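Local structure of Cbs-cp12 (Microcystis aeruginosa PCC 7806, 5NMU) at residues A[9-13]-A[122-127]; A[82-86]-A[97-103]; A[91-96]-A[134-138]. The protein probably takes part in redox regulation of photosynthesis, joining a pair of CBS domains to a CP12 domain in a hexameric fusion protein. One frame throughout, in Å; residues are numbered along the deposited sequence.

Contact 1: A[9-13]-A[122-127]; sequences EIMTQ and DILFKS
Ile-10 and Lys-126 bring the two backbones closest, their CA atoms 5.8 Å apart where the end of the short helix 7-10 and the loop after it run past the last turns of helix 120-126. The contact belongs to the tandem CBS pair: residues from the start of the first CBS sequence repeat lie on the closing helix of the second, and the backbone of Thr-12 is also hydrogen-bonded to Ile-117 of strand 113-119. Ile-10 supplies the apolar half. Its CD1 reaches the helix at Ile-123, 4.0 Å from CG1, while CG2 and CB lie against CB of Lys-126 at 3.9 Å. CG1 stands between the backbone N and the carbonyl carbon (chi1 68°), which carries CD1 inward to the helix and leaves CG2 beside the lysine.

The polar half is built around two oxygens. Lys-126 is bent at chi3, folding its chain back along its own helix; NZ then donates to Ile-10 O at 2.8 Å and makes a salt bridge one helical turn back with OD1 of Asp-122. The ammonium thus ties the carbonyl of Ile-10 to the carboxylate of Asp-122. The other carboxylate oxygen of Asp-122, OD2, accepts from the backbone N of Ser-119, which helps fix the rotation of the group. On OD1, Thr-12 OG1 donates at 2.9 Å on the syn side, 19° out of the carboxylate plane, whereas NZ of Lys-126 comes from above the same face, 40° out of plane.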
ATOM      1  N   GLU A   9       2.287  31.038  -6.469  1.00 41.57           N
ATOM      2  CA  GLU A   9       2.145  31.564  -7.826  1.00 42.37           C
ATOM      3  C   GLU A   9       1.262  30.714  -8.702  1.00 41.48           C
ATOM      4  O   GLU A   9       0.695  31.226  -9.640  1.00 41.79           O
ATOM      5  CB  GLU A   9       3.510  31.769  -8.493  1.00 43.20           C
ATOM      6  CG  GLU A   9       4.294  32.812  -7.761  1.00 45.98           C
ATOM      7  CD  GLU A   9       5.707  32.978  -8.280  1.00 48.70           C
ATOM      8  OE1 GLU A   9       6.581  32.159  -7.970  1.00 48.16           O
ATOM      9  OE2 GLU A   9       5.948  33.946  -9.000  1.00 54.42           O
ATOM     10  N   ILE A  10       1.160  29.418  -8.438  1.00 39.81           N
ATOM     11  CA  ILE A  10       0.342  28.546  -9.298  1.00 39.58           C
ATOM     12  C   ILE A  10      -0.909  27.994  -8.629  1.00 38.19           C
ATOM     13  O   ILE A  10      -1.670  27.322  -9.265  1.00 37.36           O
ATOM     14  CB  ILE A  10       1.184  27.366  -9.891  1.00 40.08           C
ATOM     15  CG1 ILE A  10       1.620  26.358  -8.799  1.00 38.94           C
ATOM     16  CG2 ILE A  10       2.395  27.942 -10.631  1.00 40.17           C
ATOM     17  CD1 ILE A  10       2.028  24.998  -9.359  1.00 39.72           C
ATOM     18  N   MET A  11      -1.109  28.265  -7.355  1.00 37.96           N
ATOM     19  CA  MET A  11      -2.258  27.763  -6.653  1.00 37.42           C
ATOM     20  C   MET A  11      -3.550  28.335  -7.190  1.00 39.41           C
ATOM     21  O   MET A  11      -3.560  29.388  -7.761  1.00 39.08           O
ATOM     22  CB  MET A  11      -2.173  28.089  -5.177  1.00 36.74           C
ATOM     23  CG  MET A  11      -2.233  29.578  -4.849  1.00 37.31           C
ATOM     24  SD  MET A  11      -2.014  29.843  -3.097  1.00 37.75           S
ATOM     25  CE  MET A  11      -2.103  31.649  -3.018  1.00 38.39           C
ATOM     26  N   THR A  12      -4.655  27.622  -6.993  1.00 39.61           N
ATOM     27  CA  THR A  12      -5.943  28.235  -7.178  1.00 42.62           C
ATOM     28  C   THR A  12      -6.187  29.186  -5.990  1.00 44.62           C
ATOM     29  O   THR A  12      -6.227  28.766  -4.828  1.00 42.42           O
ATOM     30  CB  THR A  12      -7.000  27.142  -7.369  1.00 42.14           C
ATOM     31  OG1 THR A  12      -6.666  26.462  -8.590  1.00 42.79           O
ATOM     32  CG2 THR A  12      -8.403  27.733  -7.459  1.00 42.15           C
ATOM     33  N   GLN A  13      -6.346  30.463  -6.307  1.00 50.05           N
ATOM     34  CA  GLN A  13      -6.403  31.529  -5.304  1.00 54.70           C
ATOM     35  C   GLN A  13      -7.767  31.547  -4.614  1.00 57.91           C
ATOM     36  O   GLN A  13      -7.836  31.771  -3.371  1.00 58.57           O
ATOM     37  CB  GLN A  13      -6.087  32.917  -5.903  1.00 55.86           C
ATOM     38  CG  GLN A  13      -4.592  33.270  -6.085  1.00 57.29           C
ATOM     39  N   ASP A 122      -3.059  22.075 -10.900  1.00 35.10           N
ATOM     40  CA  ASP A 122      -2.348  23.341 -10.844  1.00 36.28           C
ATOM     41  C   ASP A 122      -0.914  23.150 -11.274  1.00 36.43           C
ATOM     42  O   ASP A 122      -0.407  23.949 -12.036  1.00 36.80           O
ATOM     43  CB  ASP A 122      -2.394  23.970  -9.467  1.00 36.39           C
ATOM     44  CG  ASP A 122      -3.782  24.337  -9.037  1.00 36.26           C
ATOM     45  OD1 ASP A 122      -4.552  24.965  -9.805  1.00 37.04           O
ATOM     46  OD2 ASP A 122      -4.083  24.007  -7.880  1.00 36.52           O
ATOM     47  N   ILE A 123      -0.297  22.048 -10.875  1.00 34.46           N
ATOM     48  CA  ILE A 123       1.036  21.788 -11.298  1.00 35.12           C
ATOM     49  C   ILE A 123       1.091  21.481 -12.806  1.00 36.54           C
ATOM     50  O   ILE A 123       1.924  22.058 -13.526  1.00 37.41           O
ATOM     51  CB  ILE A 123       1.688  20.638 -10.511  1.00 35.20           C
ATOM     52  CG1 ILE A 123       1.774  21.017  -9.030  1.00 35.13           C
ATOM     53  CG2 ILE A 123       3.091  20.364 -11.042  1.00 35.74           C
ATOM     54  CD1 ILE A 123       2.171  19.906  -8.092  1.00 35.46           C
ATOM     55  N   LEU A 124       0.234  20.585 -13.278  1.00 35.79           N
ATOM     56  CA  LEU A 124       0.270  20.180 -14.666  1.00 36.67           C
ATOM     57  C   LEU A 124       0.080  21.388 -15.578  1.00 38.76           C
ATOM     58  O   LEU A 124       0.827  21.559 -16.547  1.00 39.57           O
ATOM     59  CB  LEU A 124      -0.805  19.152 -14.971  1.00 36.11           C
ATOM     60  CG  LEU A 124      -1.015  18.741 -16.440  1.00 36.68           C
ATOM     61  CD1 LEU A 124       0.273  18.207 -17.003  1.00 36.82           C
ATOM     62  CD2 LEU A 124      -2.093  17.664 -16.567  1.00 36.26           C
ATOM     63  N   PHE A 125      -0.895  22.226 -15.243  1.00 38.08           N
ATOM     64  CA  PHE A 125      -1.245  23.326 -16.094  1.00 39.83           C
ATOM     65  C   PHE A 125      -0.405  24.582 -15.931  1.00 41.59           C
ATOM     66  O   PHE A 125      -0.357  25.368 -16.838  1.00 42.73           O
ATOM     67  CB  PHE A 125      -2.717  23.688 -15.916  1.00 39.16           C
ATOM     68  CG  PHE A 125      -3.673  22.568 -16.160  1.00 37.46           C
ATOM     69  CD1 PHE A 125      -3.418  21.572 -17.098  1.00 38.62           C
ATOM     70  CD2 PHE A 125      -4.877  22.559 -15.499  1.00 37.46           C
ATOM     71  CE1 PHE A 125      -4.367  20.576 -17.381  1.00 38.06           C
ATOM     72  CE2 PHE A 125      -5.810  21.569 -15.740  1.00 38.66           C
ATOM     73  CZ  PHE A 125      -5.548  20.565 -16.679  1.00 38.42           C
ATOM     74  N   LYS A 126       0.229  24.807 -14.795  1.00 41.19           N
ATOM     75  CA  LYS A 126       0.879  26.102 -14.569  1.00 42.70           C
ATOM     76  C   LYS A 126       2.309  26.035 -14.077  1.00 43.50           C
ATOM     77  O   LYS A 126       2.942  27.052 -13.916  1.00 46.81           O
ATOM     78  CB  LYS A 126       0.017  26.928 -13.584  1.00 43.43           C
ATOM     79  CG  LYS A 126      -1.316  27.407 -14.156  1.00 44.44           C
ATOM     80  CD  LYS A 126      -2.292  27.988 -13.099  1.00 44.31           C
ATOM     81  CE  LYS A 126      -3.115  26.889 -12.450  1.00 43.63           C
ATOM     82  NZ  LYS A 126      -3.762  27.219 -11.170  1.00 42.78           N
ATOM     83  N   SER A 127       2.851  24.855 -13.801  1.00 43.67           N
ATOM     84  CA  SER A 127       4.243  24.778 -13.403  1.00 42.87           C
ATOM     85  C   SER A 127       5.111  24.906 -14.656  1.00 43.90           C
ATOM     86  O   SER A 127       4.683  24.592 -15.784  1.00 43.34           O
ATOM     87  CB  SER A 127       4.510  23.452 -12.692  1.00 41.56           C
ATOM     88  OG  SER A 127       5.837  23.288 -12.355  1.00 40.98           O
TER

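Contact 2: A[82-86]-A[97-103]; sequences CVVVN and LFAQTRI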
ATOM      1  N   CYS A  82      -4.579  17.686   7.772  1.00 37.83           N
ATOM      2  CA  CYS A  82      -4.172  17.305   6.432  1.00 36.73           C
ATOM      3  C   CYS A  82      -2.775  17.821   6.150  1.00 35.63           C
ATOM      4  O   CYS A  82      -2.260  18.622   6.902  1.00 37.10           O
ATOM      5  CB  CYS A  82      -5.200  17.810   5.442  1.00 35.43           C
ATOM      6  SG  CYS A  82      -5.242  19.575   5.359  1.00 37.01           S
ATOM      7  N   VAL A  83      -2.145  17.303   5.109  1.00 34.62           N
ATOM      8  CA  VAL A  83      -0.871  17.804   4.604  1.00 33.80           C
ATOM      9  C   VAL A  83      -1.156  19.160   4.064  1.00 34.77           C
ATOM     10  O   VAL A  83      -2.133  19.335   3.317  1.00 34.98           O
ATOM     11  CB  VAL A  83      -0.336  16.926   3.453  1.00 33.76           C
ATOM     12  CG1 VAL A  83       0.853  17.537   2.755  1.00 32.65           C
ATOM     13  CG2 VAL A  83       0.015  15.534   3.959  1.00 34.83           C
ATOM     14  N   VAL A  84      -0.279  20.111   4.384  1.00 35.66           N
ATOM     15  CA  VAL A  84      -0.393  21.503   3.971  1.00 36.18           C
ATOM     16  C   VAL A  84       0.893  21.928   3.213  1.00 36.01           C
ATOM     17  O   VAL A  84       1.958  21.325   3.366  1.00 34.40           O
ATOM     18  CB  VAL A  84      -0.666  22.450   5.174  1.00 37.65           C
ATOM     19  CG1 VAL A  84      -1.711  21.864   6.127  1.00 39.02           C
ATOM     20  CG2 VAL A  84       0.610  22.808   5.925  1.00 39.37           C
ATOM     21  N   VAL A  85       0.747  22.975   2.405  1.00 35.51           N
ATOM     22  CA  VAL A  85       1.794  23.497   1.549  1.00 35.68           C
ATOM     23  C   VAL A  85       2.047  24.979   1.950  1.00 37.15           C
ATOM     24  O   VAL A  85       1.098  25.766   1.985  1.00 34.82           O
ATOM     25  CB  VAL A  85       1.365  23.412   0.066  1.00 36.21           C
ATOM     26  CG1 VAL A  85       2.337  24.189  -0.834  1.00 35.90           C
ATOM     27  CG2 VAL A  85       1.310  21.958  -0.388  1.00 35.73           C
ATOM     28  N   ASN A  86       3.325  25.306   2.264  1.00 39.10           N
ATOM     29  CA  ASN A  86       3.855  26.682   2.515  1.00 42.15           C
ATOM     30  C   ASN A  86       3.777  27.436   1.183  1.00 38.83           C
ATOM     31  O   ASN A  86       4.176  26.858   0.171  1.00 37.74           O
ATOM     32  CB  ASN A  86       5.350  26.549   3.039  1.00 46.75           C
ATOM     33  CG  ASN A  86       6.092  27.892   3.294  1.00 55.72           C
ATOM     34  OD1 ASN A  86       5.886  28.970   2.656  1.00 64.04           O
ATOM     35  ND2 ASN A  86       7.046  27.814   4.236  1.00 62.33           N
ATOM     36  N   LEU A  97       6.315  16.329  -2.536  1.00 34.15           N
ATOM     37  CA  LEU A  97       5.445  16.114  -1.381  1.00 33.84           C
ATOM     38  C   LEU A  97       4.218  15.249  -1.744  1.00 32.97           C
ATOM     39  O   LEU A  97       3.831  14.322  -0.995  1.00 31.35           O
ATOM     40  CB  LEU A  97       4.933  17.472  -0.833  1.00 34.06           C
ATOM     41  CG  LEU A  97       4.057  17.477   0.420  1.00 34.11           C
ATOM     42  CD1 LEU A  97       4.739  16.848   1.611  1.00 34.57           C
ATOM     43  CD2 LEU A  97       3.568  18.863   0.796  1.00 35.26           C
ATOM     44  N   PHE A  98       3.552  15.647  -2.832  1.00 32.96           N
ATOM     45  CA  PHE A  98       2.307  14.999  -3.254  1.00 32.97           C
ATOM     46  C   PHE A  98       2.601  13.535  -3.610  1.00 33.68           C
ATOM     47  O   PHE A  98       1.866  12.658  -3.181  1.00 32.16           O
ATOM     48  CB  PHE A  98       1.657  15.731  -4.409  1.00 32.88           C
ATOM     49  CG  PHE A  98       0.940  17.007  -4.038  1.00 32.47           C
ATOM     50  CD1 PHE A  98       0.923  17.518  -2.737  1.00 33.83           C
ATOM     51  CD2 PHE A  98       0.308  17.718  -5.029  1.00 32.84           C
ATOM     52  CE1 PHE A  98       0.244  18.706  -2.445  1.00 33.38           C
ATOM     53  CE2 PHE A  98      -0.373  18.889  -4.764  1.00 33.86           C
ATOM     54  CZ  PHE A  98      -0.397  19.399  -3.472  1.00 33.85           C
ATOM     55  N   ALA A  99       3.701  13.291  -4.327  1.00 34.58           N
ATOM     56  CA  ALA A  99       4.116  11.923  -4.680  1.00 36.84           C
ATOM     57  C   ALA A  99       4.402  11.074  -3.449  1.00 39.31           C
ATOM     58  O   ALA A  99       3.938   9.955  -3.372  1.00 38.79           O
ATOM     59  CB  ALA A  99       5.324  11.940  -5.612  1.00 37.47           C
ATOM     60  N   GLN A 100       5.090  11.651  -2.467  1.00 39.19           N
ATOM     61  CA  GLN A 100       5.508  10.924  -1.287  1.00 42.72           C
ATOM     62  C   GLN A 100       4.392  10.651  -0.306  1.00 41.04           C
ATOM     63  O   GLN A 100       4.478   9.651   0.409  1.00 42.74           O
ATOM     64  CB  GLN A 100       6.563  11.682  -0.470  1.00 44.24           C
ATOM     65  CG  GLN A 100       7.933  11.750  -1.126  1.00 49.33           C
ATOM     66  CD  GLN A 100       8.894  12.658  -0.359  1.00 51.70           C
ATOM     67  OE1 GLN A 100      10.088  12.581  -0.563  1.00 60.11           O
ATOM     68  NE2 GLN A 100       8.369  13.544   0.504  1.00 52.01           N
ATOM     69  N   THR A 101       3.464  11.587  -0.161  1.00 37.49           N
ATOM     70  CA  THR A 101       2.318  11.392   0.695  1.00 36.48           C
ATOM     71  C   THR A 101       1.107  10.787  -0.074  1.00 37.91           C
ATOM     72  O   THR A 101       0.132  10.493   0.553  1.00 37.08           O
ATOM     73  CB  THR A 101       1.920  12.700   1.444  1.00 35.94           C
ATOM     74  OG1 THR A 101       1.449  13.698   0.527  1.00 35.36           O
ATOM     75  CG2 THR A 101       3.164  13.276   2.210  1.00 36.36           C
ATOM     76  N   ARG A 102       1.184  10.647  -1.398  1.00 38.50           N
ATOM     77  CA  ARG A 102       0.123  10.095  -2.234  1.00 39.87           C
ATOM     78  C   ARG A 102      -1.134  10.907  -2.094  1.00 37.67           C
ATOM     79  O   ARG A 102      -2.163  10.321  -1.845  1.00 36.25           O
ATOM     80  CB  ARG A 102      -0.211   8.633  -1.881  1.00 45.46           C
ATOM     81  CG  ARG A 102       0.972   7.651  -1.800  1.00 51.80           C
ATOM     82  CD  ARG A 102       1.230   6.898  -3.111  1.00 59.83           C
ATOM     83  NE  ARG A 102       2.422   7.369  -3.852  1.00 65.84           N
ATOM     84  CZ  ARG A 102       2.624   7.243  -5.181  1.00 67.09           C
ATOM     85  NH1 ARG A 102       1.689   6.698  -6.018  1.00 60.41           N
ATOM     86  NH2 ARG A 102       3.775   7.718  -5.689  1.00 66.78           N
ATOM     87  N   ILE A 103      -1.050  12.231  -2.207  1.00 33.67           N
ATOM     88  CA  ILE A 103      -2.220  13.086  -2.296  1.00 33.66           C
ATOM     89  C   ILE A 103      -2.162  13.819  -3.603  1.00 32.29           C
ATOM     90  O   ILE A 103      -1.133  13.804  -4.265  1.00 31.64           O
ATOM     91  CB  ILE A 103      -2.325  14.120  -1.165  1.00 34.63           C
ATOM     92  CG1 ILE A 103      -1.079  15.013  -1.147  1.00 34.16           C
ATOM     93  CG2 ILE A 103      -2.580  13.392   0.170  1.00 35.85           C
ATOM     94  CD1 ILE A 103      -1.138  16.078  -0.075  1.00 35.15           C
TER
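Val-83 and Leu-97 meet tip to tip, CG1 to CD2 at 3.6 Å, the first of the apolar contacts that carry this pairing of the loop 82-86 with the end of helix 91-101 in the second CBS sequence repeat. The valine's CG1 is anti to its own N (chi1 170°), a setting that sends this methyl to the leucine. From the chain just beyond the helix, CD1 of Ile-103 crosses obliquely to CB of Val-83 at 3.7 Å, so two aliphatic groups touch the valine. Val-85 uses one methyl for two neighbours: CG2 is 4.0 Å from Leu-97 CD2, as those side chains slide past each other, and equally far from CE1 of Phe-98, whose side chain it crosses at about a right angle.

The two segments share no polar bond; those near by lie within 97-103 or go to other partners. Thr-101 OG1 donates to Leu-97 O at 2.9 Å from 37° above the carbonyl plane, while Thr-101 N reaches the same oxygen from the opposite face.

Other subunits border the site: Tyr-60 of the second subunit packs on Phe-98 and bonds through OH to Ile-103 O, and Thr-101 of the third subunit lies on Val-83. With mainly aliphatic groups and CE1 of the Phe-98 ring meeting across the two segments, their fit depends on shape rather than directed bonds, and the threonine hydroxyl spends its hydrogen on its own helix.

Contact 3: A[91-96]-A[134-138]; sequences VEYVAR and KRLFI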
ATOM      1  N   VAL A  91       7.728  24.700  -6.694  1.00 36.91           N
ATOM      2  CA  VAL A  91       6.825  23.787  -7.351  1.00 36.68           C
ATOM      3  C   VAL A  91       7.385  22.362  -7.563  1.00 36.44           C
ATOM      4  O   VAL A  91       6.623  21.427  -7.643  1.00 36.34           O
ATOM      5  CB  VAL A  91       6.328  24.384  -8.681  1.00 38.88           C
ATOM      6  CG1 VAL A  91       5.504  25.667  -8.445  1.00 39.29           C
ATOM      7  CG2 VAL A  91       7.475  24.637  -9.646  1.00 40.90           C
ATOM      8  N   GLU A  92       8.694  22.190  -7.730  1.00 36.67           N
ATOM      9  CA  GLU A  92       9.261  20.825  -7.802  1.00 37.38           C
ATOM     10  C   GLU A  92       9.057  20.109  -6.431  1.00 36.49           C
ATOM     11  O   GLU A  92       8.815  18.881  -6.345  1.00 32.45           O
ATOM     12  CB  GLU A  92      10.761  20.870  -8.218  1.00 39.41           C
ATOM     13  CG  GLU A  92      11.756  21.382  -7.151  1.00 40.08           C
ATOM     14  CD  GLU A  92      11.940  22.889  -7.122  1.00 41.52           C
ATOM     15  OE1 GLU A  92      10.962  23.638  -7.368  1.00 41.48           O
ATOM     16  OE2 GLU A  92      13.097  23.333  -6.868  1.00 46.53           O
ATOM     17  N   TYR A  93       9.133  20.884  -5.347  1.00 35.55           N
ATOM     18  CA  TYR A  93       8.908  20.271  -4.028  1.00 36.09           C
ATOM     19  C   TYR A  93       7.461  19.959  -3.750  1.00 34.42           C
ATOM     20  O   TYR A  93       7.192  19.027  -3.058  1.00 32.56           O
ATOM     21  CB  TYR A  93       9.500  21.075  -2.898  1.00 38.04           C
ATOM     22  CG  TYR A  93      11.026  21.062  -2.905  1.00 41.42           C
ATOM     23  CD1 TYR A  93      11.703  19.880  -2.801  1.00 44.31           C
ATOM     24  CD2 TYR A  93      11.774  22.221  -2.984  1.00 45.40           C
ATOM     25  CE1 TYR A  93      13.084  19.815  -2.801  1.00 47.84           C
ATOM     26  CE2 TYR A  93      13.190  22.166  -2.971  1.00 49.31           C
ATOM     27  CZ  TYR A  93      13.816  20.930  -2.876  1.00 49.20           C
ATOM     28  OH  TYR A  93      15.167  20.728  -2.883  1.00 57.32           O
ATOM     29  N   VAL A  94       6.528  20.777  -4.242  1.00 34.27           N
ATOM     30  CA  VAL A  94       5.132  20.486  -4.009  1.00 33.07           C
ATOM     31  C   VAL A  94       4.813  19.139  -4.724  1.00 32.55           C
ATOM     32  O   VAL A  94       4.032  18.318  -4.196  1.00 31.79           O
ATOM     33  CB  VAL A  94       4.183  21.550  -4.599  1.00 32.82           C
ATOM     34  CG1 VAL A  94       2.708  21.136  -4.424  1.00 32.10           C
ATOM     35  CG2 VAL A  94       4.409  22.911  -3.970  1.00 34.51           C
ATOM     36  N   ALA A  95       5.392  18.958  -5.916  1.00 32.66           N
ATOM     37  CA  ALA A  95       5.214  17.714  -6.715  1.00 34.69           C
ATOM     38  C   ALA A  95       5.712  16.538  -5.911  1.00 34.68           C
ATOM     39  O   ALA A  95       5.050  15.535  -5.801  1.00 32.81           O
ATOM     40  CB  ALA A  95       5.979  17.794  -8.029  1.00 34.84           C
ATOM     41  N   ARG A  96       6.877  16.709  -5.301  1.00 35.75           N
ATOM     42  CA  ARG A  96       7.508  15.624  -4.553  1.00 36.92           C
ATOM     43  C   ARG A  96       6.750  15.296  -3.288  1.00 36.59           C
ATOM     44  O   ARG A  96       6.581  14.106  -3.006  1.00 33.95           O
ATOM     45  CB  ARG A  96       8.943  15.958  -4.221  1.00 40.76           C
ATOM     46  CG  ARG A  96       9.668  14.825  -3.533  1.00 42.75           C
ATOM     47  CD  ARG A  96      11.102  15.155  -3.463  1.00 46.55           C
ATOM     48  NE  ARG A  96      11.838  13.988  -2.976  1.00 51.68           N
ATOM     49  CZ  ARG A  96      12.321  12.996  -3.731  1.00 51.47           C
ATOM     50  NH1 ARG A  96      12.155  12.972  -5.064  1.00 50.70           N
ATOM     51  NH2 ARG A  96      12.993  12.019  -3.118  1.00 52.21           N
ATOM     52  N   LYS A 134      13.851  20.743 -12.517  1.00 53.02           N
ATOM     53  CA  LYS A 134      14.815  20.934 -11.411  1.00 55.53           C
ATOM     54  C   LYS A 134      15.169  19.570 -10.844  1.00 52.47           C
ATOM     55  O   LYS A 134      14.311  18.893 -10.306  1.00 51.07           O
ATOM     56  CB  LYS A 134      14.244  21.911 -10.366  1.00 57.20           C
ATOM     57  CG  LYS A 134      13.903  23.270 -10.998  1.00 59.82           C
ATOM     58  CD  LYS A 134      14.008  24.461 -10.058  1.00 61.84           C
ATOM     59  CE  LYS A 134      12.923  25.494 -10.397  1.00 64.26           C
ATOM     60  NZ  LYS A 134      11.519  25.127  -9.955  1.00 62.08           N
ATOM     61  N   ARG A 135      16.403  19.148 -11.088  1.00 53.28           N
ATOM     62  CA  ARG A 135      16.958  17.918 -10.521  1.00 56.75           C
ATOM     63  C   ARG A 135      16.954  18.043  -8.986  1.00 55.14           C
ATOM     64  O   ARG A 135      17.580  18.968  -8.418  1.00 51.94           O
ATOM     65  CB  ARG A 135      18.364  17.733 -11.058  1.00 63.24           C
ATOM     66  CG  ARG A 135      19.141  16.577 -10.460  1.00 68.24           C
ATOM     67  CD  ARG A 135      20.501  16.443 -11.141  1.00 72.33           C
ATOM     68  NE  ARG A 135      21.122  15.174 -10.777  1.00 74.98           N
ATOM     69  CZ  ARG A 135      22.131  14.583 -11.412  1.00 76.15           C
ATOM     70  NH1 ARG A 135      22.714  15.124 -12.491  1.00 76.24           N
ATOM     71  NH2 ARG A 135      22.555  13.407 -10.951  1.00 78.42           N
ATOM     72  N   LEU A 136      16.191  17.175  -8.330  1.00 60.36           N
ATOM     73  CA  LEU A 136      15.953  17.304  -6.896  1.00 60.84           C
ATOM     74  C   LEU A 136      17.267  17.115  -6.105  1.00 53.40           C
ATOM     75  O   LEU A 136      18.144  16.296  -6.451  1.00 52.44           O
ATOM     76  CB  LEU A 136      14.846  16.339  -6.386  1.00 65.95           C
ATOM     77  CG  LEU A 136      13.372  16.805  -6.325  1.00 73.19           C
ATOM     78  CD1 LEU A 136      13.089  17.689  -5.118  1.00 74.71           C
ATOM     79  CD2 LEU A 136      12.903  17.518  -7.594  1.00 76.47           C
ATOM     80  N   PHE A 137      17.407  17.967  -5.100  1.00 49.02           N
ATOM     81  CA  PHE A 137      18.540  17.963  -4.192  1.00 46.72           C
ATOM     82  C   PHE A 137      19.881  18.123  -4.887  1.00 43.63           C
ATOM     83  O   PHE A 137      20.876  17.581  -4.421  1.00 42.35           O
ATOM     84  CB  PHE A 137      18.539  16.670  -3.364  1.00 44.69           C
ATOM     85  CG  PHE A 137      17.187  16.272  -2.841  1.00 45.31           C
ATOM     86  CD1 PHE A 137      16.321  17.214  -2.299  1.00 47.17           C
ATOM     87  CD2 PHE A 137      16.808  14.944  -2.836  1.00 44.83           C
ATOM     88  CE1 PHE A 137      15.105  16.850  -1.800  1.00 47.76           C
ATOM     89  CE2 PHE A 137      15.581  14.568  -2.331  1.00 46.81           C
ATOM     90  CZ  PHE A 137      14.738  15.513  -1.798  1.00 47.82           C
ATOM     91  N   ILE A 138      19.905  18.824  -6.032  1.00 45.32           N
ATOM     92  CA  ILE A 138      21.127  18.917  -6.821  1.00 42.50           C
ATOM     93  C   ILE A 138      22.227  19.646  -6.080  1.00 41.32           C
ATOM     94  O   ILE A 138      23.411  19.333  -6.288  1.00 40.14           O
ATOM     95  CB  ILE A 138      20.889  19.532  -8.207  1.00 45.34           C
ATOM     96  CG1 ILE A 138      22.080  19.191  -9.116  1.00 45.17           C
ATOM     97  CG2 ILE A 138      20.572  21.044  -8.131  1.00 46.37           C
ATOM     98  CD1 ILE A 138      22.024  19.755 -10.513  1.00 48.34           C
TER
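Glu-92 OE1 receives NZ of Lys-134 at 3.0 Å, the salt bridge that joins helix 91-101 to the loop ahead of helix 138-156. The ammonium approaches from above the carboxylate, 59° out of its plane, and the lysine chain crosses the glutamate at about a right angle with CD 3.5 Å from OE2. Bends at chi3 and chi4 of Lys-134 carry its chain across the carboxylate, from CD near OE2 to NZ at OE1; Glu-92 itself turns at chi2 (-87°), bringing the carboxylate to that chain. Cutting Glu-92 back to an alanine is likely to leave the Lys-134 ammonium without its carboxylate mate and to open a gap where CG of Glu-92 meets CD2 of Leu-136.

Beside this bridge, Leu-136 reaches in toward the helix, with CD2 4.0 Å from Glu-92 CB and CG 4.0 Å from Arg-96 CD. CE1 of Phe-137 lies at the edge of the Tyr-93 ring, 3.7 Å from Tyr-93 CE1. The far side of the Phe-137 ring reaches Arg-96: CE2 lies over one face of the guanidinium, 3.7 Å from NH2, with the two planes 79° apart, so the groups are nearly perpendicular and not stacked.

Ala-64 of the second subunit packs on Leu-136, and Met-78 of the third on Phe-137. Residues 135-138 form a type II beta turn with Phe-137 as N-cap of helix 138-156, and the arrangement is consistent with an interdomain junction, where the turn leading into the CP12 helices docks on a helix of the CBS pair.

Helix 91-101 connects the three sites: contact 3 uses its first turns, contact 2 its last, and contact 1 packs against it. The centres of contacts 2 and 3 lie about 13 Å apart, those of contact 1 about 15 Å from each. Ile-10 CD1 sits 3.7 Å from Val-91 CG1, and Ile-123 CD1 is 3.9 Å from Val-94 CG1 and 4.2 Å from Phe-98 CD2, so one isoleucine of contact 1 reaches both others. Between contacts 2 and 3, Val-85 CG1 meets Val-94 CG2 at 4.0 Å. All three border the second subunit, and contacts 2 and 3 also the third, placing this helix at the hexamer's interfaces.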